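PDB 3F67: putative dienelactone hydrolase from Klebsiella pneumoniae subsp. pneumoniae MGH 78578, which probably hydrolyses carboxylic ester bonds and adopts the alpha/beta-hydrolase fold, though its natural substrate is not established. Local coordinates for residues Y21-P25 against C52-A56; P65-Q71 against Q95-L100. All coordinates share one frame. Numbering follows the deposited sequence.

The two contacts illustrate how the central sheet of an alpha/beta hydrolase is dressed from both faces. In contact 1, helix 46-57 lies against strand 16-25 near one border of the sheet; in contact 2, the loop that leaves the neighbouring strand 61-65 meets helix 93-108. They follow each other along the chain, their centres about 20 Å apart and their nearest atoms about 5 Å apart without touching. Strand pairing joins them indirectly, because Tyr21 and Ala23 of contact 1 bond through their backbones to Ala64 and Ala62, just ahead of Pro65. Contact 2 borders the presumed catalytic region: Leu67 lies near, without touching, the probable nucleophile elbow around Cys123.

Contact 1 (Y21-P25 against C52-A56); sequences YHARP and CRRLA
Residues 21-25 form an extended strand end and residues 52-56 a regular helical turn, closed by Ala56 N to Cys52 O at 2.9 Å. The two run nearly parallel; the axes of these short segments cross at -19° and approach to 6.6 Å. In register, Ala23 lies opposite Arg53 (CA to CA 5.5 Å) and Arg24 opposite Ala56 (CA to CA 4.4 Å), a close approach possible because Ala56 carries just a methyl and Arg24 points away from the helix. Strand alternation turns Tyr21 and Ala23 toward the helix and His22 and Arg24 away. Ala23 CB packs 3.7 Å from Ala56 CB and 4.2 Å from Cys52 CB, while Ala56 CB comes within 3.4 Å of Arg24 N, so that methyl rests directly on the strand backbone. Tyr21, with chi1 t, lays its ring edge against Cys52, CD2 to CB 3.9 Å. Its hydroxyl accepts a hydrogen bond from Arg53, NH1 to OH 3.0 Å; Arg53 folds (m, t, m) to reach it, and its NH2 joins a salt bridge to Glu46. Such helix-on-sheet packing is characteristic of the alpha-beta-alpha sandwich of alpha/beta hydrolases, here one outer helix layer resting on the central sheet. Within it, strand 16-25 is flanked by the antiparallel strands 4-13 and 61-65, and Cys52 and Leu55 carry helix 46-57 across strands 61-65 and 32-38, with Leu55 also reaching helix 224-238.

Contact 2 (P65-Q71 against Q95-L100); sequences PELYFRQ and QVLADL
An irregular loop can meet a helix through an apolar centre bordered by paired polar groups, as residues 65-71 and 95-100 do. After Pro65 the chain makes an inverse gamma turn centred on Glu66 and a type I beta turn from Glu66 to Phe69 (Phe69 N to Glu66 O 3.2 Å), then takes helical angles through 69-71. Leu67 CA lies 6.5 Å from Val96 CA, and Pro65 CA 7.9 Å from Leu100 CA. Leu67 (m, t) supplies the apolar centre: CD1 is 4.1 Å from Val96 CG1, while CD2 is 3.8 Å from Asp99 CB and 4.1 Å from Leu100 CD2, which also meets Pro65 CG at 4.1 Å. Arg70, extended as m, t, t, forms a bidentate salt bridge with Asp99 (chi1 m), NH1 to OD2 and NH2 to OD1 both 2.8 Å. Gln71 (m, p) and Gln95 (t, t) pair their amides reciprocally, Gln95 NE2 to Gln71 OE1 and Gln71 NE2 to Gln95 OE1 each 3.0 Å. One water fills the gap, donating to Leu67 O and Asp99 OD2 (2.7 Å from each) and accepting from Gln95 NE2 at 2.9 Å. Arg70 NE also bridges to Glu16, and Asp99 OD1 bonds to Ser13 OG. The arrangement is a strand-to-helix loop of the alpha/beta-hydrolase fold, following strand 61-65 and packed on helix 93-108, which with helix 124-133 covers one face of the sheet. Val96 and Leu100 pack on helix 124-133, while Tyr68 meets Trp124 edge-to-face and touches helix 80-88.

Contact 1 (Y21-P25 against C52-A56)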
ATOM      1  N   TYR A  21      -2.193 -13.305  -2.055  1.00 15.20           N
ATOM      2  CA  TYR A  21      -1.486 -13.719  -3.270  1.00 15.97           C
ATOM      3  C   TYR A  21      -0.020 -13.377  -3.040  1.00 15.52           C
ATOM      4  O   TYR A  21       0.280 -12.365  -2.399  1.00 14.74           O
ATOM      5  CB  TYR A  21      -2.015 -12.880  -4.439  1.00 14.24           C
ATOM      6  CG  TYR A  21      -1.396 -13.243  -5.793  1.00 15.11           C
ATOM      7  CD1 TYR A  21      -1.790 -14.401  -6.472  1.00 17.53           C
ATOM      8  CD2 TYR A  21      -0.462 -12.406  -6.383  1.00 14.40           C
ATOM      9  CE1 TYR A  21      -1.209 -14.730  -7.724  1.00 18.45           C
ATOM     10  CE2 TYR A  21       0.090 -12.694  -7.618  1.00 16.72           C
ATOM     11  CZ  TYR A  21      -0.287 -13.863  -8.277  1.00 17.55           C
ATOM     12  OH  TYR A  21       0.266 -14.162  -9.500  1.00 19.17           O
ATOM     13  N   HIS A  22       0.884 -14.199  -3.543  1.00 14.92           N
ATOM     14  CA  HIS A  22       2.315 -13.880  -3.416  1.00 16.29           C
ATOM     15  C   HIS A  22       3.079 -14.231  -4.671  1.00 16.00           C
ATOM     16  O   HIS A  22       2.708 -15.169  -5.391  1.00 17.76           O
ATOM     17  CB  HIS A  22       2.958 -14.553  -2.162  1.00 16.42           C
ATOM     18  CG  HIS A  22       2.903 -16.052  -2.185  1.00 18.56           C
ATOM     19  ND1 HIS A  22       3.963 -16.841  -2.582  1.00 23.31           N
ATOM     20  CD2 HIS A  22       1.896 -16.906  -1.877  1.00 22.89           C
ATOM     21  CE1 HIS A  22       3.601 -18.116  -2.543  1.00 25.49           C
ATOM     22  NE2 HIS A  22       2.358 -18.184  -2.099  1.00 24.98           N
ATOM     23  N   ALA A  23       4.133 -13.475  -4.942  1.00 15.54           N
ATOM     24  CA  ALA A  23       4.983 -13.722  -6.118  1.00 15.33           C
ATOM     25  C   ALA A  23       6.413 -13.476  -5.689  1.00 15.21           C
ATOM     26  O   ALA A  23       6.674 -12.589  -4.858  1.00 14.41           O
ATOM     27  CB  ALA A  23       4.612 -12.720  -7.293  1.00 14.91           C
ATOM     28  N   ARG A  24       7.351 -14.204  -6.302  1.00 14.20           N
ATOM     29  CA  ARG A  24       8.765 -14.004  -5.956  1.00 15.30           C
ATOM     30  C   ARG A  24       9.640 -14.488  -7.103  1.00 16.01           C
ATOM     31  O   ARG A  24       9.160 -15.241  -7.964  1.00 15.73           O
ATOM     32  CB  ARG A  24       9.120 -14.849  -4.724  1.00 15.34           C
ATOM     33  CG  ARG A  24       9.057 -16.360  -5.011  1.00 15.25           C
ATOM     34  CD  ARG A  24       9.248 -17.134  -3.708  1.00 17.75           C
ATOM     35  NE  ARG A  24       8.015 -17.114  -2.894  1.00 17.74           N
ATOM     36  CZ  ARG A  24       7.977 -17.494  -1.609  1.00 19.81           C
ATOM     37  NH1 ARG A  24       9.094 -17.918  -1.003  1.00 17.89           N
ATOM     38  NH2 ARG A  24       6.829 -17.456  -0.936  1.00 19.60           N
ATOM     39  N   PRO A  25      10.911 -14.063  -7.115  1.00 17.69           N
ATOM     40  CA  PRO A  25      11.836 -14.644  -8.112  1.00 18.82           C
ATOM     41  C   PRO A  25      11.997 -16.154  -7.937  1.00 20.95           C
ATOM     42  O   PRO A  25      12.045 -16.659  -6.804  1.00 19.77           O
ATOM     43  CB  PRO A  25      13.180 -13.957  -7.830  1.00 19.40           C
ATOM     44  CG  PRO A  25      13.013 -13.163  -6.589  1.00 19.15           C
ATOM     45  CD  PRO A  25      11.556 -13.065  -6.237  1.00 16.95           C
ATOM     46  N   CYS A  52       2.062  -7.519  -8.040  1.00 13.29           N
ATOM     47  CA  CYS A  52       2.923  -8.404  -7.233  1.00 13.52           C
ATOM     48  C   CYS A  52       3.909  -9.114  -8.165  1.00 12.93           C
ATOM     49  O   CYS A  52       5.102  -9.246  -7.862  1.00 15.02           O
ATOM     50  CB  CYS A  52       2.072  -9.473  -6.524  1.00 12.58           C
ATOM     51  SG  CYS A  52       1.121  -8.768  -5.134  1.00 16.72           S
ATOM     52  N   ARG A  53       3.407  -9.568  -9.318  1.00 13.57           N
ATOM     53  CA  ARG A  53       4.297 -10.245 -10.270  1.00 13.10           C
ATOM     54  C   ARG A  53       5.382  -9.286 -10.820  1.00 13.75           C
ATOM     55  O   ARG A  53       6.548  -9.697 -10.967  1.00 14.80           O
ATOM     56  CB  ARG A  53       3.495 -10.844 -11.425  1.00 13.35           C
ATOM     57  CG  ARG A  53       2.647 -12.012 -10.958  1.00 12.84           C
ATOM     58  CD  ARG A  53       2.005 -12.721 -12.133  1.00 12.99           C
ATOM     59  NE  ARG A  53       1.058 -11.921 -12.930  1.00 15.34           N
ATOM     60  CZ  ARG A  53      -0.250 -11.860 -12.746  1.00 17.52           C
ATOM     61  NH1 ARG A  53      -0.829 -12.496 -11.725  1.00 16.51           N
ATOM     62  NH2 ARG A  53      -0.993 -11.129 -13.616  1.00 15.48           N
ATOM     63  N   ARG A  54       5.003  -8.023 -11.087  1.00 14.43           N
ATOM     64  CA  ARG A  54       5.968  -7.022 -11.569  1.00 13.99           C
ATOM     65  C   ARG A  54       7.046  -6.749 -10.524  1.00 14.85           C
ATOM     66  O   ARG A  54       8.244  -6.619 -10.864  1.00 14.24           O
ATOM     67  CB  ARG A  54       5.240  -5.739 -12.008  1.00 13.28           C
ATOM     68  CG  ARG A  54       4.441  -5.979 -13.301  1.00 15.17           C
ATOM     69  CD  ARG A  54       3.674  -4.750 -13.714  1.00 14.84           C
ATOM     70  NE  ARG A  54       4.529  -3.560 -13.774  1.00 15.77           N
ATOM     71  CZ  ARG A  54       4.075  -2.318 -13.717  1.00 17.08           C
ATOM     72  NH1 ARG A  54       2.767  -2.097 -13.679  1.00 16.62           N
ATOM     73  NH2 ARG A  54       4.940  -1.281 -13.787  1.00 17.53           N
ATOM     74  N   LEU A  55       6.643  -6.712  -9.258  1.00 14.08           N
ATOM     75  CA  LEU A  55       7.635  -6.546  -8.162  1.00 14.32           C
ATOM     76  C   LEU A  55       8.551  -7.760  -8.035  1.00 14.88           C
ATOM     77  O   LEU A  55       9.767  -7.617  -7.773  1.00 15.24           O
ATOM     78  CB  LEU A  55       6.911  -6.290  -6.825  1.00 14.18           C
ATOM     79  CG  LEU A  55       6.336  -4.856  -6.694  1.00 15.73           C
ATOM     80  CD1 LEU A  55       5.319  -4.759  -5.534  1.00 17.30           C
ATOM     81  CD2 LEU A  55       7.475  -3.837  -6.495  1.00 17.04           C
ATOM     82  N   ALA A  56       7.994  -8.957  -8.212  1.00 14.83           N
ATOM     83  CA  ALA A  56       8.804 -10.189  -8.152  1.00 14.99           C
ATOM     84  C   ALA A  56       9.856 -10.217  -9.281  1.00 15.36           C
ATOM     85  O   ALA A  56      10.961 -10.677  -9.067  1.00 15.55           O
ATOM     86  CB  ALA A  56       7.913 -11.424  -8.223  1.00 14.10           C
TER

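Contact 2 (P65-Q71 against Q95-L100)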
ATOM      1  N   PRO A  65      -2.350  -9.150   0.701  1.00 14.26           N
ATOM      2  CA  PRO A  65      -3.416  -9.779   1.521  1.00 13.44           C
ATOM      3  C   PRO A  65      -4.827  -9.260   1.174  1.00 13.77           C
ATOM      4  O   PRO A  65      -5.005  -8.081   0.832  1.00 14.41           O
ATOM      5  CB  PRO A  65      -3.037  -9.353   2.952  1.00 13.85           C
ATOM      6  CG  PRO A  65      -2.383  -7.988   2.774  1.00 13.17           C
ATOM      7  CD  PRO A  65      -1.570  -8.144   1.467  1.00 14.35           C
ATOM      8  N   GLU A  66      -5.793 -10.155   1.314  0.50 14.23           N
ATOM      9  CA  GLU A  66      -7.197  -9.864   1.147  0.50 14.90           C
ATOM     10  C   GLU A  66      -7.689  -9.228   2.451  0.50 14.64           C
ATOM     11  O   GLU A  66      -8.318  -9.903   3.290  0.50 14.94           O
ATOM     12  CB  GLU A  66      -7.929 -11.183   0.896  0.50 14.40           C
ATOM     13  CG  GLU A  66      -9.262 -11.008   0.166  0.50 19.33           C
ATOM     14  CD  GLU A  66      -9.082 -10.418  -1.217  0.50 25.53           C
ATOM     15  OE1 GLU A  66      -8.977  -9.174  -1.315  0.50 25.67           O
ATOM     16  OE2 GLU A  66      -9.058 -11.198  -2.206  0.50 29.04           O
ATOM     17  N   LEU A  67      -7.422  -7.929   2.622  1.00 14.05           N
ATOM     18  CA  LEU A  67      -7.651  -7.292   3.951  1.00 14.44           C
ATOM     19  C   LEU A  67      -9.118  -7.213   4.383  1.00 14.02           C
ATOM     20  O   LEU A  67      -9.404  -7.103   5.587  1.00 15.00           O
ATOM     21  CB  LEU A  67      -7.000  -5.897   3.987  1.00 13.25           C
ATOM     22  CG  LEU A  67      -5.470  -6.019   3.903  1.00 13.10           C
ATOM     23  CD1 LEU A  67      -4.807  -4.706   3.489  1.00 16.19           C
ATOM     24  CD2 LEU A  67      -4.941  -6.396   5.280  1.00 12.25           C
ATOM     25  N   TYR A  68     -10.050  -7.275   3.425  1.00 14.56           N
ATOM     26  CA  TYR A  68     -11.474  -7.102   3.784  1.00 13.65           C
ATOM     27  C   TYR A  68     -12.150  -8.426   4.160  1.00 15.13           C
ATOM     28  O   TYR A  68     -13.350  -8.426   4.429  1.00 15.16           O
ATOM     29  CB  TYR A  68     -12.269  -6.461   2.620  1.00 15.03           C
ATOM     30  CG  TYR A  68     -11.842  -5.036   2.216  1.00 15.06           C
ATOM     31  CD1 TYR A  68     -10.934  -4.294   2.997  1.00 15.84           C
ATOM     32  CD2 TYR A  68     -12.390  -4.448   1.070  1.00 16.82           C
ATOM     33  CE1 TYR A  68     -10.569  -2.960   2.619  1.00 16.24           C
ATOM     34  CE2 TYR A  68     -12.043  -3.138   0.670  1.00 15.56           C
ATOM     35  CZ  TYR A  68     -11.145  -2.410   1.448  1.00 18.10           C
ATOM     36  OH  TYR A  68     -10.795  -1.147   1.042  1.00 15.70           O
ATOM     37  N   PHE A  69     -11.399  -9.541   4.200  1.00 13.59           N
ATOM     38  CA  PHE A  69     -12.035 -10.897   4.187  1.00 15.53           C
ATOM     39  C   PHE A  69     -13.079 -11.161   5.284  1.00 15.39           C
ATOM     40  O   PHE A  69     -14.046 -11.899   5.064  1.00 15.60           O
ATOM     41  CB  PHE A  69     -10.976 -12.040   4.123  1.00 15.71           C
ATOM     42  CG  PHE A  69     -10.295 -12.324   5.444  1.00 17.27           C
ATOM     43  CD1 PHE A  69     -10.604 -13.480   6.164  1.00 17.72           C
ATOM     44  CD2 PHE A  69      -9.370 -11.427   5.986  1.00 16.22           C
ATOM     45  CE1 PHE A  69      -9.967 -13.739   7.420  1.00 17.41           C
ATOM     46  CE2 PHE A  69      -8.740 -11.665   7.200  1.00 17.59           C
ATOM     47  CZ  PHE A  69      -9.037 -12.824   7.929  1.00 18.19           C
ATOM     48  N   ARG A  70     -12.905 -10.545   6.447  1.00 15.60           N
ATOM     49  CA  ARG A  70     -13.820 -10.783   7.575  1.00 15.38           C
ATOM     50  C   ARG A  70     -15.122 -10.026   7.395  1.00 15.96           C
ATOM     51  O   ARG A  70     -16.153 -10.443   7.923  1.00 16.72           O
ATOM     52  CB  ARG A  70     -13.214 -10.290   8.884  1.00 15.75           C
ATOM     53  CG  ARG A  70     -11.925 -11.030   9.294  1.00 15.59           C
ATOM     54  CD  ARG A  70     -11.450 -10.500  10.645  1.00 15.23           C
ATOM     55  NE  ARG A  70     -10.097 -10.993  10.981  1.00 17.44           N
ATOM     56  CZ  ARG A  70      -8.989 -10.392  10.519  1.00 18.46           C
ATOM     57  NH1 ARG A  70      -9.103  -9.369   9.689  1.00 15.87           N
ATOM     58  NH2 ARG A  70      -7.788 -10.816  10.852  1.00 18.82           N
ATOM     59  N   GLN A  71     -15.052  -8.881   6.720  1.00 14.77           N
ATOM     60  CA  GLN A  71     -16.196  -7.968   6.582  1.00 15.64           C
ATOM     61  C   GLN A  71     -17.000  -8.267   5.315  1.00 15.61           C
ATOM     62  O   GLN A  71     -18.199  -8.119   5.321  1.00 16.89           O
ATOM     63  CB  GLN A  71     -15.727  -6.493   6.582  1.00 15.59           C
ATOM     64  CG  GLN A  71     -15.370  -5.894   7.990  1.00 17.33           C
ATOM     65  CD  GLN A  71     -14.031  -6.392   8.558  1.00 17.85           C
ATOM     66  OE1 GLN A  71     -13.061  -6.564   7.825  1.00 17.76           O
ATOM     67  NE2 GLN A  71     -14.001  -6.666   9.877  1.00 16.68           N
ATOM     68  N   GLN A  95      -7.436  -3.092  12.817  1.00 15.34           N
ATOM     69  CA  GLN A  95      -7.467  -4.441  12.279  1.00 14.73           C
ATOM     70  C   GLN A  95      -6.518  -4.583  11.105  1.00 14.29           C
ATOM     71  O   GLN A  95      -5.783  -5.590  11.002  1.00 13.92           O
ATOM     72  CB  GLN A  95      -8.909  -4.801  11.845  1.00 15.17           C
ATOM     73  CG  GLN A  95      -9.040  -6.190  11.253  1.00 14.71           C
ATOM     74  CD  GLN A  95     -10.383  -6.374  10.572  1.00 15.63           C
ATOM     75  OE1 GLN A  95     -11.346  -6.773  11.208  1.00 16.73           O
ATOM     76  NE2 GLN A  95     -10.468  -6.024   9.298  1.00 14.83           N
ATOM     77  N   VAL A  96      -6.544  -3.601  10.201  1.00 13.20           N
ATOM     78  CA  VAL A  96      -5.731  -3.629   8.981  1.00 13.49           C
ATOM     79  C   VAL A  96      -4.251  -3.638   9.382  1.00 13.61           C
ATOM     80  O   VAL A  96      -3.466  -4.452   8.884  1.00 13.98           O
ATOM     81  CB  VAL A  96      -6.016  -2.417   8.052  1.00 14.45           C
ATOM     82  CG1 VAL A  96      -4.997  -2.401   6.874  1.00 13.64           C
ATOM     83  CG2 VAL A  96      -7.446  -2.466   7.467  1.00 12.72           C
ATOM     84  N   LEU A  97      -3.869  -2.756  10.298  1.00 14.64           N
ATOM     85  CA  LEU A  97      -2.435  -2.652  10.636  1.00 14.44           C
ATOM     86  C   LEU A  97      -1.964  -3.961  11.309  1.00 15.27           C
ATOM     87  O   LEU A  97      -0.853  -4.438  11.046  1.00 14.30           O
ATOM     88  CB  LEU A  97      -2.185  -1.438  11.544  1.00 14.97           C
ATOM     89  CG  LEU A  97      -2.637  -0.094  10.876  1.00 16.21           C
ATOM     90  CD1 LEU A  97      -2.318   1.026  11.852  1.00 19.94           C
ATOM     91  CD2 LEU A  97      -1.949   0.176   9.538  1.00 19.74           C
ATOM     92  N   ALA A  98      -2.816  -4.554  12.141  1.00 15.51           N
ATOM     93  CA  ALA A  98      -2.468  -5.816  12.788  1.00 16.03           C
ATOM     94  C   ALA A  98      -2.367  -6.949  11.742  1.00 15.79           C
ATOM     95  O   ALA A  98      -1.482  -7.819  11.825  1.00 15.86           O
ATOM     96  CB  ALA A  98      -3.513  -6.181  13.889  1.00 16.99           C
ATOM     97  N   ASP A  99      -3.244  -6.932  10.748  1.00 14.17           N
ATOM     98  CA  ASP A  99      -3.155  -7.933   9.674  1.00 13.61           C
ATOM     99  C   ASP A  99      -1.851  -7.749   8.882  1.00 14.37           C
ATOM    100  O   ASP A  99      -1.262  -8.745   8.439  1.00 14.49           O
ATOM    101  CB  ASP A  99      -4.365  -7.826   8.709  1.00 14.04           C
ATOM    102  CG  ASP A  99      -5.638  -8.421   9.311  1.00 15.74           C
ATOM    103  OD1 ASP A  99      -5.542  -9.267  10.248  1.00 16.54           O
ATOM    104  OD2 ASP A  99      -6.734  -8.037   8.865  1.00 17.31           O
ATOM    105  N   LEU A 100      -1.445  -6.503   8.617  1.00 13.79           N
ATOM    106  CA  LEU A 100      -0.191  -6.315   7.895  1.00 13.43           C
ATOM    107  C   LEU A 100       0.984  -6.859   8.718  1.00 14.42           C
ATOM    108  O   LEU A 100       1.933  -7.440   8.135  1.00 14.29           O
ATOM    109  CB  LEU A 100       0.044  -4.864   7.551  1.00 14.24           C
ATOM    110  CG  LEU A 100      -1.027  -4.299   6.616  1.00 13.95           C
ATOM    111  CD1 LEU A 100      -0.838  -2.791   6.407  1.00 15.36           C
ATOM    112  CD2 LEU A 100      -1.037  -5.050   5.235  1.00 17.53           C
TER
HETATM  113  O   HOH W   1      -8.008  -6.010   7.670  1.00 14.93           O